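Side-chain contacts in sister chromatid cohesion protein (Chaetomium thermophilum, PDB 5T8V), which probably helps load the ring-shaped cohesin complex onto chromatin, this chain being the C-terminal, HEAT-repeat part of the Scc2 loader: residues Ala836-Gly839 and Arg840-Leu843; Cys1446-Leu1449 and Val1450-Met1453; Ser205-Ser208 and Glu209-Ala212; Val1036-Val1039 and Cys1040-Ser1043. One frame throughout, in Å; residues are numbered along the deposited sequence.

Contact 1. Residues Ala836-Gly839 and Arg840-Leu843; sequences APSG and RDVL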
loop_
_atom_site.group_PDB
_atom_site.type_symbol
_atom_site.label_atom_id
_atom_site.label_comp_id
_atom_site.label_asym_id
_atom_site.label_seq_id
_atom_site.Cartn_x
_atom_site.Cartn_y
_atom_site.Cartn_z
ATOM N N ALA A 836 14.533 -26.961 -28.353
ATOM C CA ALA A 836 14.249 -25.863 -29.270
ATOM C C ALA A 836 12.778 -25.883 -29.673
ATOM O O ALA A 836 12.076 -26.859 -29.379
ATOM C CB ALA A 836 15.158 -25.976 -30.495
ATOM N N PRO A 837 12.262 -24.839 -30.323
ATOM C CA PRO A 837 10.832 -24.813 -30.648
ATOM C C PRO A 837 10.493 -25.694 -31.842
ATOM O O PRO A 837 11.338 -26.030 -32.672
ATOM C CB PRO A 837 10.569 -23.337 -30.965
ATOM C CG PRO A 837 11.862 -22.833 -31.467
ATOM C CD PRO A 837 12.933 -23.591 -30.741
ATOM N N SER A 838 9.216 -26.065 -31.910
ATOM C CA SER A 838 8.718 -26.868 -33.016
ATOM C C SER A 838 8.664 -26.045 -34.299
ATOM O O SER A 838 8.393 -24.842 -34.281
ATOM C CB SER A 838 7.326 -27.410 -32.688
ATOM O OG SER A 838 6.728 -28.004 -33.826
ATOM N N GLY A 839 8.927 -26.712 -35.425
ATOM C CA GLY A 839 8.832 -26.035 -36.709
ATOM C C GLY A 839 7.465 -25.421 -36.934
ATOM O O GLY A 839 7.348 -24.304 -37.442
ATOM N N ARG A 840 6.412 -26.151 -36.567
ATOM C CA ARG A 840 5.057 -25.610 -36.590
ATOM C C ARG A 840 4.979 -24.286 -35.834
ATOM O O ARG A 840 4.524 -23.266 -36.371
ATOM C CB ARG A 840 4.118 -26.654 -35.982
ATOM C CG ARG A 840 2.656 -26.286 -35.867
ATOM C CD ARG A 840 1.981 -27.285 -34.937
ATOM N NE ARG A 840 0.579 -27.524 -35.261
ATOM C CZ ARG A 840 -0.157 -28.489 -34.720
ATOM N NH1 ARG A 840 -1.427 -28.634 -35.075
ATOM N NH2 ARG A 840 0.374 -29.315 -33.827
ATOM N N ASP A 841 5.444 -24.286 -34.581
ATOM C CA ASP A 841 5.358 -23.093 -33.748
ATOM C C ASP A 841 6.173 -21.940 -34.322
ATOM O O ASP A 841 5.785 -20.776 -34.178
ATOM C CB ASP A 841 5.823 -23.421 -32.330
ATOM C CG ASP A 841 4.962 -24.476 -31.666
ATOM O OD1 ASP A 841 3.768 -24.575 -32.021
ATOM O OD2 ASP A 841 5.476 -25.205 -30.789
ATOM N N VAL A 842 7.305 -22.236 -34.964
ATOM C CA VAL A 842 8.085 -21.187 -35.613
ATOM C C VAL A 842 7.319 -20.621 -36.803
ATOM O O VAL A 842 7.299 -19.404 -37.031
ATOM C CB VAL A 842 9.461 -21.731 -36.037
ATOM C CG1 VAL A 842 10.256 -20.668 -36.787
ATOM C CG2 VAL A 842 10.243 -22.214 -34.821
ATOM N N LEU A 843 6.683 -21.491 -37.584
ATOM C CA LEU A 843 5.928 -21.026 -38.737
ATOM C C LEU A 843 4.712 -20.209 -38.331
ATOM O O LEU A 843 4.239 -19.393 -39.129
ATOM C CB LEU A 843 5.506 -22.217 -39.596
ATOM C CG LEU A 843 6.689 -22.976 -40.203
ATOM C CD1 LEU A 843 6.231 -24.305 -40.757
ATOM C CD2 LEU A 843 7.364 -22.152 -41.288
#
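Pro837 lays CG of its ring against the CG2 methyl of Val842 at 3.8 Å, the two side chains crossing obliquely where the chain enters a helix. Being rigid, proline suits this extended approach, and its puckered apolar ring meets a branched side chain of the first turn. Val842 holds CG2 beside its own backbone N (CG1 lies anti to that N, chi1 177°), which also brings CG2 to 3.3 Å from Ser838 O.

Ser838 is the N-cap. Its OG accepts from Arg840 N in a weak capping bond of 3.3 Å, bent to 128° at the hydrogen. Serine fits because its short arm can reach forward to a backbone N-H of the first turn, which has no preceding turn to serve it. The carbonyl of the same residue takes the N-H of Val842 (N to O 2.9 Å), the first bond of the regular helix pattern, and Gly839 O takes that of Leu843 in the same way. Asp841 brings OD2 to within 3.4 Å of Ser838 CB; an acidic group in the first turn would probably be favoured by the helix dipole.

Arg840 leads outward to Asp877, in a salt bridge, and to Thr879. Pro837 and Asp841 rest on helix 773-786 through Val781, while Leu843 packs on Val880 and Ala883 of helix 878-891, so the start of helix 839-852 packs against both helices.

Contact 2. Residues Cys1446-Leu1449 and Val1450-Met1453; sequences CKDL and VELM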
loop_
_atom_site.group_PDB
_atom_site.type_symbol
_atom_site.label_atom_id
_atom_site.label_comp_id
_atom_site.label_asym_id
_atom_site.label_seq_id
_atom_site.Cartn_x
_atom_site.Cartn_y
_atom_site.Cartn_z
ATOM N N CYS A 1446 -54.275 -2.773 -0.606
ATOM C CA CYS A 1446 -55.229 -1.680 -0.763
ATOM C C CYS A 1446 -55.302 -0.834 0.501
ATOM O O CYS A 1446 -55.388 0.397 0.428
ATOM C CB CYS A 1446 -56.609 -2.235 -1.115
ATOM S SG CYS A 1446 -56.658 -3.180 -2.648
ATOM N N LYS A 1447 -55.265 -1.475 1.670
ATOM C CA LYS A 1447 -55.296 -0.733 2.926
ATOM C C LYS A 1447 -54.078 0.175 3.054
ATOM O O LYS A 1447 -54.208 1.382 3.292
ATOM C CB LYS A 1447 -55.361 -1.712 4.099
ATOM C CG LYS A 1447 -55.515 -1.056 5.461
ATOM C CD LYS A 1447 -55.004 -1.970 6.560
ATOM C CE LYS A 1447 -55.231 -1.374 7.935
ATOM N NZ LYS A 1447 -54.583 -2.183 9.002
ATOM N N ASP A 1448 -52.880 -0.398 2.905
ATOM C CA ASP A 1448 -51.657 0.392 2.987
ATOM C C ASP A 1448 -51.654 1.528 1.975
ATOM O O ASP A 1448 -50.978 2.542 2.185
ATOM C CB ASP A 1448 -50.437 -0.507 2.775
ATOM C CG ASP A 1448 -50.239 -1.502 3.901
ATOM O OD1 ASP A 1448 -50.625 -1.192 5.048
ATOM O OD2 ASP A 1448 -49.695 -2.596 3.638
ATOM N N LEU A 1449 -52.387 1.379 0.869
ATOM C CA LEU A 1449 -52.485 2.467 -0.096
ATOM C C LEU A 1449 -53.464 3.537 0.374
ATOM O O LEU A 1449 -53.202 4.734 0.214
ATOM C CB LEU A 1449 -52.901 1.917 -1.463
ATOM C CG LEU A 1449 -52.944 2.873 -2.663
ATOM C CD1 LEU A 1449 -54.313 3.519 -2.792
ATOM C CD2 LEU A 1449 -51.852 3.940 -2.590
ATOM N N VAL A 1450 -54.593 3.128 0.959
ATOM C CA VAL A 1450 -55.553 4.098 1.480
ATOM C C VAL A 1450 -54.933 4.908 2.609
ATOM O O VAL A 1450 -55.263 6.087 2.792
ATOM C CB VAL A 1450 -56.841 3.383 1.942
ATOM C CG1 VAL A 1450 -57.792 4.364 2.619
ATOM C CG2 VAL A 1450 -57.534 2.721 0.761
ATOM N N GLU A 1451 -54.032 4.301 3.382
ATOM C CA GLU A 1451 -53.414 4.987 4.509
ATOM C C GLU A 1451 -52.149 5.740 4.122
ATOM O O GLU A 1451 -51.853 6.782 4.720
ATOM C CB GLU A 1451 -53.092 3.984 5.618
ATOM C CG GLU A 1451 -54.324 3.340 6.230
ATOM C CD GLU A 1451 -53.983 2.194 7.158
ATOM O OE1 GLU A 1451 -52.939 1.546 6.941
ATOM O OE2 GLU A 1451 -54.758 1.945 8.106
ATOM N N LEU A 1452 -51.393 5.237 3.142
ATOM C CA LEU A 1452 -50.229 5.969 2.653
ATOM C C LEU A 1452 -50.614 7.375 2.215
ATOM O O LEU A 1452 -49.844 8.326 2.391
ATOM C CB LEU A 1452 -49.578 5.210 1.496
ATOM C CG LEU A 1452 -48.508 5.967 0.701
ATOM C CD1 LEU A 1452 -47.351 6.380 1.596
ATOM C CD2 LEU A 1452 -48.010 5.126 -0.464
ATOM N N MET A 1453 -51.800 7.523 1.639
ATOM C CA MET A 1453 -52.326 8.815 1.213
ATOM C C MET A 1453 -53.658 9.044 1.916
ATOM O O MET A 1453 -54.727 8.926 1.311
ATOM C CB MET A 1453 -52.479 8.860 -0.288
ATOM C CG MET A 1453 -51.233 8.470 -1.044
ATOM S SD MET A 1453 -51.005 9.555 -2.457
ATOM C CE MET A 1453 -52.591 9.384 -3.262
#
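Glu1451 reaches back one helical turn to Lys1447, and its chain can be followed outward from the backbone. CB lies 3.7 Å from Lys1447 O, and CG passes the same oxygen slightly closer, at 3.5 Å. CG is placed anti to the carbonyl carbon of Glu1451 (chi1 -65°), beside the backbone N, and the extended chain beyond it carries the carboxylate over the lysine. CD then meets Lys1447 CE. Of the two oxygens, Glu1451 OE2 comes nearer that methylene, 3.4 Å from Lys1447 CE. The charged tip of the lysine stops short of a salt bridge: NZ is 4.2 Å from OE2, so the attraction is probably a general electrostatic one. Long, flexible residues suit this flank, which is exposed in the molecule itself, though a crystal neighbour touches Lys1447, Asp1448 and Glu1451 and may help set their positions.

Asp1448 adds a like charge, its OD1 standing 4.1 Å from Glu1451 OE1 with the carboxylate planes turned 35° apart; the nearby lysine probably eases this. Beneath the side chains, Glu1451 N donates to Lys1447 O, and Val1450 and Leu1452 repeat the pattern to Cys1446 and Asp1448. The final bond, Met1453 N to Leu1449 O, is weak, as the chain leaves helical geometry there.

The apolar residues turn toward neighbouring helices: Leu1449 and Val1450 touch helix 1291-1319, and Leu1452 packs on Trp1378 of helix 1364-1387. Charged i to i+4 neighbours on one flank and aliphatic residues on another mark an amphipathic helix, here the last one of an all-helical, HEAT-repeat chain.

Contact 3. Residues Ser205-Ser208 and Glu209-Ala212; sequences SMMS and ELIA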
loop_
_atom_site.group_PDB
_atom_site.type_symbol
_atom_site.label_atom_id
_atom_site.label_comp_id
_atom_site.label_asym_id
_atom_site.label_seq_id
_atom_site.Cartn_x
_atom_site.Cartn_y
_atom_site.Cartn_z
ATOM N N SER A 205 25.421 20.497 43.767
ATOM C CA SER A 205 25.489 19.081 44.109
ATOM C C SER A 205 25.416 18.883 45.616
ATOM O O SER A 205 24.806 17.917 46.097
ATOM C CB SER A 205 26.770 18.465 43.547
ATOM O OG SER A 205 27.899 18.860 44.304
ATOM N N MET A 206 26.022 19.793 46.383
ATOM C CA MET A 206 25.952 19.680 47.835
ATOM C C MET A 206 24.523 19.838 48.340
ATOM O O MET A 206 24.159 19.236 49.355
ATOM C CB MET A 206 26.858 20.716 48.497
ATOM C CG MET A 206 26.947 20.562 50.012
ATOM S SD MET A 206 27.575 18.943 50.509
ATOM C CE MET A 206 26.367 18.483 51.745
ATOM N N MET A 207 23.707 20.648 47.663
ATOM C CA MET A 207 22.295 20.742 48.025
ATOM C C MET A 207 21.563 19.450 47.692
ATOM O O MET A 207 20.756 18.955 48.498
ATOM C CB MET A 207 21.643 21.923 47.307
ATOM C CG MET A 207 22.269 23.268 47.625
ATOM S SD MET A 207 22.106 23.729 49.359
ATOM C CE MET A 207 20.346 24.036 49.474
ATOM N N SER A 208 21.827 18.893 46.503
ATOM C CA SER A 208 21.271 17.586 46.165
ATOM C C SER A 208 21.556 16.575 47.263
ATOM O O SER A 208 20.673 15.802 47.653
ATOM C CB SER A 208 21.842 17.091 44.835
ATOM O OG SER A 208 21.322 17.834 43.748
ATOM N N GLU A 209 22.786 16.568 47.779
ATOM C CA GLU A 209 23.103 15.690 48.901
ATOM C C GLU A 209 22.322 16.088 50.148
ATOM O O GLU A 209 21.803 15.224 50.864
ATOM C CB GLU A 209 24.606 15.719 49.176
ATOM C CG GLU A 209 25.047 14.854 50.344
ATOM C CD GLU A 209 26.544 14.913 50.574
ATOM O OE1 GLU A 209 27.271 15.342 49.652
ATOM O OE2 GLU A 209 26.989 14.535 51.679
ATOM N N LEU A 210 22.219 17.391 50.418
ATOM C CA LEU A 210 21.555 17.866 51.627
ATOM C C LEU A 210 20.147 17.307 51.744
ATOM O O LEU A 210 19.790 16.692 52.757
ATOM C CB LEU A 210 21.508 19.396 51.641
ATOM C CG LEU A 210 20.741 20.020 52.819
ATOM C CD1 LEU A 210 21.605 20.051 54.069
ATOM C CD2 LEU A 210 20.237 21.404 52.470
ATOM N N ILE A 211 19.318 17.525 50.721
ATOM C CA ILE A 211 17.904 17.195 50.849
ATOM C C ILE A 211 17.662 15.714 51.120
ATOM O O ILE A 211 16.545 15.338 51.488
ATOM C CB ILE A 211 17.125 17.646 49.594
ATOM C CG1 ILE A 211 17.694 16.988 48.333
ATOM C CG2 ILE A 211 17.156 19.166 49.484
ATOM C CD1 ILE A 211 16.905 17.298 47.075
ATOM N N ALA A 212 18.679 14.865 50.962
ATOM C CA ALA A 212 18.534 13.443 51.240
ATOM C C ALA A 212 18.849 13.074 52.680
ATOM O O ALA A 212 18.445 11.995 53.128
ATOM C CB ALA A 212 19.444 12.626 50.323
#
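Met206 O accepts from Leu210 N at 2.9 Å, the shortest, by a margin too small to matter, of the three helical bonds that join 205-208 to 209-212. The bond bends to 146° at the hydrogen, and the donor is tilted from the carbonyl plane. Glu209 N to Ser205 O and Ile211 N to Met207 O run straighter, the latter at 164°.

Side chains meet on two flanks. On one, Met206 bends round to lay its thioether across the Glu209 carboxylate, SD 3.7 Å from OE1 and CE 3.8 Å from CD. A turn at chi2 (59°) folds the methionine back from its outward start, while the glutamate chain extends straight to reach it. On the other flank Met207 and Leu210 lie side by side, pointing the same way, with CE 4.0 Å from CD2. The unbranched, pliable methionine can mould itself to the leucine and to Met134 of helix 120-136, against which both pack. Ile211, whose CG1 comes within 3.3 Å of Ser208 O, faces Ile264 of helix 247-267.

Glu209 finds its salt-bridge partner one turn onward, where OE2 meets Lys213 NZ. The carboxylate therefore has sulfur and methyl beside it and also a compensating charge. Lys213 probably favours the ionised form of the glutamate, and the thioether, only weakly polar, probably offers the acid a mainly dispersive contact.

Contact 4. Residues Val1036-Val1039 and Cys1040-Ser1043; sequences VGLV and CQSS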
loop_
_atom_site.group_PDB
_atom_site.type_symbol
_atom_site.label_atom_id
_atom_site.label_comp_id
_atom_site.label_asym_id
_atom_site.label_seq_id
_atom_site.Cartn_x
_atom_site.Cartn_y
_atom_site.Cartn_z
ATOM N N VAL A 1036 -22.575 -19.844 -53.423
ATOM C CA VAL A 1036 -23.081 -18.587 -53.975
ATOM C C VAL A 1036 -22.698 -17.408 -53.090
ATOM O O VAL A 1036 -22.494 -16.293 -53.587
ATOM C CB VAL A 1036 -24.608 -18.659 -54.178
ATOM C CG1 VAL A 1036 -25.308 -18.911 -52.867
ATOM C CG2 VAL A 1036 -25.125 -17.381 -54.821
ATOM N N GLY A 1037 -22.608 -17.619 -51.777
ATOM C CA GLY A 1037 -22.181 -16.543 -50.896
ATOM C C GLY A 1037 -20.735 -16.148 -51.136
ATOM O O GLY A 1037 -20.410 -14.960 -51.256
ATOM N N LEU A 1038 -19.845 -17.144 -51.209
ATOM C CA LEU A 1038 -18.442 -16.871 -51.510
ATOM C C LEU A 1038 -18.295 -16.156 -52.846
ATOM O O LEU A 1038 -17.451 -15.263 -52.992
ATOM C CB LEU A 1038 -17.648 -18.179 -51.517
ATOM C CG LEU A 1038 -17.530 -18.914 -50.182
ATOM C CD1 LEU A 1038 -17.308 -20.400 -50.413
ATOM C CD2 LEU A 1038 -16.396 -18.327 -49.363
ATOM N N VAL A 1039 -19.101 -16.536 -53.836
ATOM C CA VAL A 1039 -19.029 -15.885 -55.141
ATOM C C VAL A 1039 -19.498 -14.439 -55.038
ATOM O O VAL A 1039 -18.830 -13.515 -55.518
ATOM C CB VAL A 1039 -19.852 -16.670 -56.177
ATOM C CG1 VAL A 1039 -19.907 -15.924 -57.507
ATOM C CG2 VAL A 1039 -19.268 -18.062 -56.371
ATOM N N CYS A 1040 -20.653 -14.223 -54.407
ATOM C CA CYS A 1040 -21.252 -12.893 -54.386
ATOM C C CYS A 1040 -20.404 -11.907 -53.594
ATOM O O CYS A 1040 -20.304 -10.732 -53.966
ATOM C CB CYS A 1040 -22.663 -12.962 -53.806
ATOM S SG CYS A 1040 -23.849 -13.834 -54.847
ATOM N N GLN A 1041 -19.784 -12.358 -52.498
ATOM C CA GLN A 1041 -19.044 -11.422 -51.656
ATOM C C GLN A 1041 -17.930 -10.729 -52.431
ATOM O O GLN A 1041 -17.552 -9.602 -52.094
ATOM C CB GLN A 1041 -18.482 -12.142 -50.429
ATOM C CG GLN A 1041 -17.180 -12.890 -50.657
ATOM C CD GLN A 1041 -16.655 -13.523 -49.389
ATOM O OE1 GLN A 1041 -15.513 -13.291 -48.995
ATOM N NE2 GLN A 1041 -17.489 -14.326 -48.737
ATOM N N SER A 1042 -17.398 -11.378 -53.469
ATOM C CA SER A 1042 -16.371 -10.782 -54.315
ATOM C C SER A 1042 -16.911 -10.291 -55.653
ATOM O O SER A 1042 -16.178 -9.619 -56.388
ATOM C CB SER A 1042 -15.240 -11.784 -54.562
ATOM O OG SER A 1042 -14.514 -12.030 -53.370
ATOM N N SER A 1043 -18.158 -10.612 -55.988
ATOM C CA SER A 1043 -18.831 -10.085 -57.175
ATOM C C SER A 1043 -20.203 -9.586 -56.744
ATOM O O SER A 1043 -21.233 -10.190 -57.067
ATOM C CB SER A 1043 -18.941 -11.146 -58.271
ATOM O OG SER A 1043 -17.660 -11.519 -58.749
#
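With chi1 near 60°, Val1036 tucks CG1 between its backbone N and carbonyl carbon and leaves CG2 directed at Cys1040, whose sulfur lies anti to its own carbonyl carbon (chi1 -68°). The outcome is a contact of 3.8 Å between Val1036 CG2 and Cys1040 SG. A small thiol suits this buried spot beside the valine. Gln1041 likewise starts in the confined position, chi1 82°, which brings CG to 3.3 Å from Leu1038 O; its extended chain then runs side by side with Leu1038, NE2 standing 4.2 Å from CD2.

These residues lie on the later part of helix 1026-1042, in a chain built of HEAT repeats, an architecture of stacked helix pairs. Leu1038 touches Met982 of helix 969-986, and Val1039 meets Val1013 of helix 1009-1016. Gly1037, with no side chain, probably helps the neighbouring helix 1065-1086 come close: its oxygen takes both Gln1041 N, at 3.0 Å, and the hydroxyl of Ser1074 on that helix.

Farther along, Val1039 O accepts from Ser1042 N at 3.3 Å, the donor lying well above the carbonyl plane, and more weakly from Ser1043 N. Ser1042 turns its OG to the carbonyl oxygen of Lys985.

In the fold
Along the chain the order is contact 3, contact 1, contact 4, contact 2, and each involves a different helix, 190-213, 839-852, 1026-1042 and 1439-1452, contact 1 at the start of its own. Contacts 1 and 4 are the closest pair, their centres about 36 Å apart on the same side of the chain's centre. Contact 3 lies on the opposite side from both, about 94 Å from contact 1 and 115 Å from contact 4, centre to centre. Contact 2, near the C-terminus, is about 67 Å from contact 4. None touches another. Such spacing reflects an elongated helical-repeat chain, in which each helix is held by its own neighbours and the shape is built by local packing in series.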